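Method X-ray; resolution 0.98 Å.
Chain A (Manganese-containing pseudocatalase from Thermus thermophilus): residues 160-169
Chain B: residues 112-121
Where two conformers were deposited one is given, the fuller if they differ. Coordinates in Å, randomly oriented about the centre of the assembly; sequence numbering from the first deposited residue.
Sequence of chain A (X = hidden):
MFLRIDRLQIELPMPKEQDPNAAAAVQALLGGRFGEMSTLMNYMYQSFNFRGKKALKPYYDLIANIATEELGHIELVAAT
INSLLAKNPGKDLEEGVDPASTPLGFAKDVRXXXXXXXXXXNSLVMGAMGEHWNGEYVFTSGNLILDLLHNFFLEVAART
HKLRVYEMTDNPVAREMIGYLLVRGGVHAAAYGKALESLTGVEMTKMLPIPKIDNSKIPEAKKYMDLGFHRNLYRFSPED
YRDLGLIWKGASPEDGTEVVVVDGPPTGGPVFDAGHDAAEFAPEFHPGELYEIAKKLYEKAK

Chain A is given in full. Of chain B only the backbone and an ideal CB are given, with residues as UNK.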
# COMPACT_ATOMS: atom_id res chain seq x y z
N THR A 160 -5.56 4.88 -24.22
CA THR A 160 -5.68 3.45 -24.40
C THR A 160 -6.68 2.87 -23.38
O THR A 160 -7.53 2.04 -23.72
CB THR A 160 -4.28 2.78 -24.28
OG1 THR A 160 -3.44 3.33 -25.28
CG2 THR A 160 -4.37 1.32 -24.49
N HIS A 161 -6.58 3.30 -22.11
CA HIS A 161 -7.52 2.86 -21.10
C HIS A 161 -8.95 3.30 -21.44
O HIS A 161 -9.90 2.54 -21.27
CB HIS A 161 -7.13 3.30 -19.71
CG HIS A 161 -5.94 2.57 -19.16
ND1 HIS A 161 -4.96 1.92 -19.85
CD2 HIS A 161 -5.72 2.42 -17.84
CE1 HIS A 161 -4.12 1.40 -18.89
NE2 HIS A 161 -4.62 1.68 -17.71
N LYS A 162 -9.10 4.55 -21.88
CA LYS A 162 -10.45 5.03 -22.25
C LYS A 162 -11.05 4.18 -23.37
O LYS A 162 -12.22 3.85 -23.32
CB LYS A 162 -10.44 6.53 -22.58
CG LYS A 162 -10.16 7.40 -21.36
CD LYS A 162 -10.77 8.76 -21.42
CE LYS A 162 -10.51 9.61 -20.19
NZ LYS A 162 -9.06 9.95 -19.92
N LEU A 163 -10.24 3.88 -24.40
CA LEU A 163 -10.72 3.05 -25.50
C LEU A 163 -11.17 1.67 -25.00
O LEU A 163 -12.21 1.15 -25.43
CB LEU A 163 -9.64 2.88 -26.56
CG LEU A 163 -9.35 4.13 -27.40
CD1 LEU A 163 -7.99 3.97 -28.10
CD2 LEU A 163 -10.43 4.37 -28.42
N ARG A 164 -10.36 1.06 -24.14
CA ARG A 164 -10.72 -0.29 -23.67
C ARG A 164 -11.99 -0.27 -22.82
O ARG A 164 -12.85 -1.12 -22.98
CB ARG A 164 -9.54 -0.89 -22.91
CG ARG A 164 -8.39 -1.22 -23.84
CD ARG A 164 -7.10 -1.52 -23.08
NE ARG A 164 -6.04 -1.89 -24.02
CZ ARG A 164 -4.80 -2.18 -23.66
NH1 ARG A 164 -4.38 -1.97 -22.43
NH2 ARG A 164 -3.96 -2.59 -24.59
N VAL A 165 -12.14 0.74 -21.93
CA VAL A 165 -13.36 0.82 -21.15
C VAL A 165 -14.55 1.09 -22.07
O VAL A 165 -15.65 0.54 -21.88
CB VAL A 165 -13.23 1.88 -20.05
CG1 VAL A 165 -14.57 2.13 -19.34
CG2 VAL A 165 -12.19 1.42 -19.01
N TYR A 166 -14.39 1.94 -23.10
CA TYR A 166 -15.44 2.17 -24.07
C TYR A 166 -15.94 0.87 -24.66
O TYR A 166 -17.14 0.65 -24.88
CB TYR A 166 -14.91 3.10 -25.19
CG TYR A 166 -15.93 3.40 -26.24
CD1 TYR A 166 -16.07 2.59 -27.33
CD2 TYR A 166 -16.72 4.56 -26.18
CE1 TYR A 166 -17.00 2.87 -28.32
CE2 TYR A 166 -17.64 4.86 -27.15
CZ TYR A 166 -17.78 3.99 -28.22
OH TYR A 166 -18.69 4.24 -29.25
N GLU A 167 -15.00 -0.04 -24.96
CA GLU A 167 -15.31 -1.33 -25.55
C GLU A 167 -15.97 -2.31 -24.59
O GLU A 167 -16.44 -3.38 -25.03
CB GLU A 167 -14.05 -1.94 -26.15
CG GLU A 167 -13.55 -1.15 -27.37
CD GLU A 167 -12.35 -1.81 -27.94
OE1 GLU A 167 -11.38 -1.94 -27.09
OE2 GLU A 167 -12.26 -2.19 -29.10
N MET A 168 -16.02 -1.97 -23.28
CA MET A 168 -16.67 -2.78 -22.27
C MET A 168 -18.09 -2.30 -21.96
O MET A 168 -18.85 -3.08 -21.39
CB MET A 168 -15.81 -2.76 -20.96
CG MET A 168 -14.43 -3.36 -21.13
SD MET A 168 -13.27 -2.98 -19.75
CE MET A 168 -14.10 -3.81 -18.33
N THR A 169 -18.38 -1.03 -22.18
CA THR A 169 -19.56 -0.38 -21.62
C THR A 169 -20.38 0.15 -22.79
O THR A 169 -19.92 1.00 -23.50
CB THR A 169 -19.20 0.78 -20.60
OG1 THR A 169 -18.37 1.75 -21.24
CG2 THR A 169 -18.50 0.19 -19.33
N UNK B 112 -11.49 -9.81 -12.66
CA UNK B 112 -10.30 -9.00 -12.88
C UNK B 112 -10.44 -8.23 -14.19
O UNK B 112 -10.11 -8.71 -15.28
CB UNK B 112 -9.04 -9.87 -12.90
N UNK B 113 -10.98 -7.02 -14.09
CA UNK B 113 -11.10 -6.15 -15.24
C UNK B 113 -9.73 -5.57 -15.65
O UNK B 113 -9.56 -5.18 -16.81
CB UNK B 113 -12.09 -5.02 -14.94
N UNK B 114 -8.78 -5.48 -14.72
CA UNK B 114 -7.47 -4.94 -15.03
C UNK B 114 -6.77 -5.72 -16.14
O UNK B 114 -6.05 -5.12 -16.94
CB UNK B 114 -6.60 -4.93 -13.77
N UNK B 115 -6.99 -7.04 -16.22
CA UNK B 115 -6.43 -7.83 -17.30
C UNK B 115 -6.74 -7.27 -18.67
O UNK B 115 -6.00 -7.51 -19.62
CB UNK B 115 -6.94 -9.27 -17.21
N UNK B 116 -7.91 -6.58 -18.80
CA UNK B 116 -8.42 -6.09 -20.07
C UNK B 116 -8.28 -4.57 -20.24
O UNK B 116 -8.45 -4.08 -21.34
CB UNK B 116 -9.89 -6.49 -20.21
N UNK B 117 -8.02 -3.84 -19.16
CA UNK B 117 -7.83 -2.39 -19.19
C UNK B 117 -6.35 -2.04 -19.12
O UNK B 117 -5.79 -1.46 -20.04
CB UNK B 117 -8.58 -1.72 -18.04
N UNK B 118 -5.71 -2.38 -18.02
CA UNK B 118 -4.28 -2.15 -17.88
C UNK B 118 -3.47 -3.09 -18.77
O UNK B 118 -2.49 -2.71 -19.40
CB UNK B 118 -3.86 -2.32 -16.42
N UNK B 119 -3.80 -4.37 -18.71
CA UNK B 119 -3.22 -5.32 -19.62
C UNK B 119 -3.96 -5.31 -20.95
O UNK B 119 -5.13 -4.94 -21.03
CB UNK B 119 -3.23 -6.72 -19.01
N UNK B 120 -3.29 -5.77 -22.00
CA UNK B 120 -3.94 -6.04 -23.25
C UNK B 120 -4.41 -7.50 -23.30
O UNK B 120 -3.93 -8.30 -24.10
CB UNK B 120 -3.00 -5.73 -24.41
N UNK B 121 -5.33 -7.83 -22.36
CA UNK B 121 -5.70 -9.23 -22.13
C UNK B 121 -4.43 -10.06 -21.87
O UNK B 121 -4.17 -11.06 -22.55
CB UNK B 121 -6.48 -9.79 -23.32

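Position 112 lies beyond the reach of chain A, so the local backbone sets its rule: it precedes a turn leading into a helix, where a short acceptor such as Asn, Asp, Ser or Thr can cap. It is Asn112(B), whose OD1 accepts from the backbone N of 115 at 2.9 Å.

At 113 the CA-to-CB bond points toward chain A, and the ideal CB already stands 4.1 Å from CE of Met168(A). A small apolar residue would suit. The deposited Ala113(B) keeps that methyl-to-methyl contact.

Position 114 points away and 115 is out of reach, so chain A selects nothing at either; they are Ala114(B) and His115(B).

At 116 the bond runs sideways, with the ideal CB 4.9 Å from SD of Met168(A). Chain A borders only the root of this side chain, so many residues could fit, including large ones that turn outward. Phe116(B) does so: with chi1 m, its ring leads away from chain A. Its O touches CD of Arg164(A) at 3.4 Å.

Position 117 is the centre of the contact. CA-to-CB points away, yet the ideal CB is 4.9 Å from Val165(A) CG2 and 5.0 Å from both Arg164(A) CB and His161(A) CD2, leaving space for a branched or flexible aliphatic chain: Ile, Leu, Val or Met. Ile117(B) fills it. Its CG2 sits over the face of the His161(A) imidazole, 4.0 Å from the ring centroid, in a CH-pi contact; CD1 reaches CG2 of Val165(A) at 3.9 Å, and CG1 packs against SD of Met168(A) at 3.6 Å. The main chain supplies the polar half, for NH1 of Arg164(A) donates to O of Ile117(B) at 2.8 Å and 155°.

At 118 the bond points away, with the ideal CB 4.3 Å from NE2 of His161(A). Chain A does not restrict size here; a small residue, or a longer or polar one continuing outward, would do. Ala118(B) adds only its methyl; its CA, 3.7 Å from CE1 of His161(A), would be there with any residue.

Position 119 favours glycine for a reason internal to chain B: an ideal CB would clash with O of His115(B) at 2.9 Å. Gly119(B) avoids this, and its O lies over one face of the Arg164(A) guanidinium.

At 120 an ideal CB would come within a tight 3.3 Å of Arg164(A) NH2, so glycine is the easiest choice. Gly120(B) lets its CA approach that NH2 to 3.7 Å.

Position 121 has positive phi and psi (53/56), which Gly, Asn or Asp adopt most readily; chain A makes no contact. It is nevertheless Ala121(B).

Chain B, residues 112-121: NAAHFIAGGA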
# COMPACT_ATOMS: atom_id res chain seq x y z
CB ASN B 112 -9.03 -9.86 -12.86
CG ASN B 112 -7.78 -9.05 -12.97
OD1 ASN B 112 -7.77 -7.96 -13.55
ND2 ASN B 112 -6.66 -9.56 -12.44
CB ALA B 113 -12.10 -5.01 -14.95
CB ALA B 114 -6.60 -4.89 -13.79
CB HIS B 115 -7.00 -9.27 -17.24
CG HIS B 115 -6.31 -10.16 -16.30
ND1 HIS B 115 -6.98 -11.24 -15.73
CD2 HIS B 115 -5.00 -10.21 -15.94
CE1 HIS B 115 -6.05 -11.91 -15.04
NE2 HIS B 115 -4.84 -11.33 -15.14
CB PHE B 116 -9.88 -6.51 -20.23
CG PHE B 116 -10.03 -7.99 -20.25
CD1 PHE B 116 -9.86 -8.65 -21.49
CD2 PHE B 116 -10.31 -8.70 -19.12
CE1 PHE B 116 -9.90 -10.00 -21.59
CE2 PHE B 116 -10.33 -10.12 -19.19
CZ PHE B 116 -10.11 -10.72 -20.46
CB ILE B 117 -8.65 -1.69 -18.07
CG1 ILE B 117 -10.14 -2.01 -18.17
CG2 ILE B 117 -8.36 -0.19 -18.10
CD1 ILE B 117 -10.94 -1.59 -16.95
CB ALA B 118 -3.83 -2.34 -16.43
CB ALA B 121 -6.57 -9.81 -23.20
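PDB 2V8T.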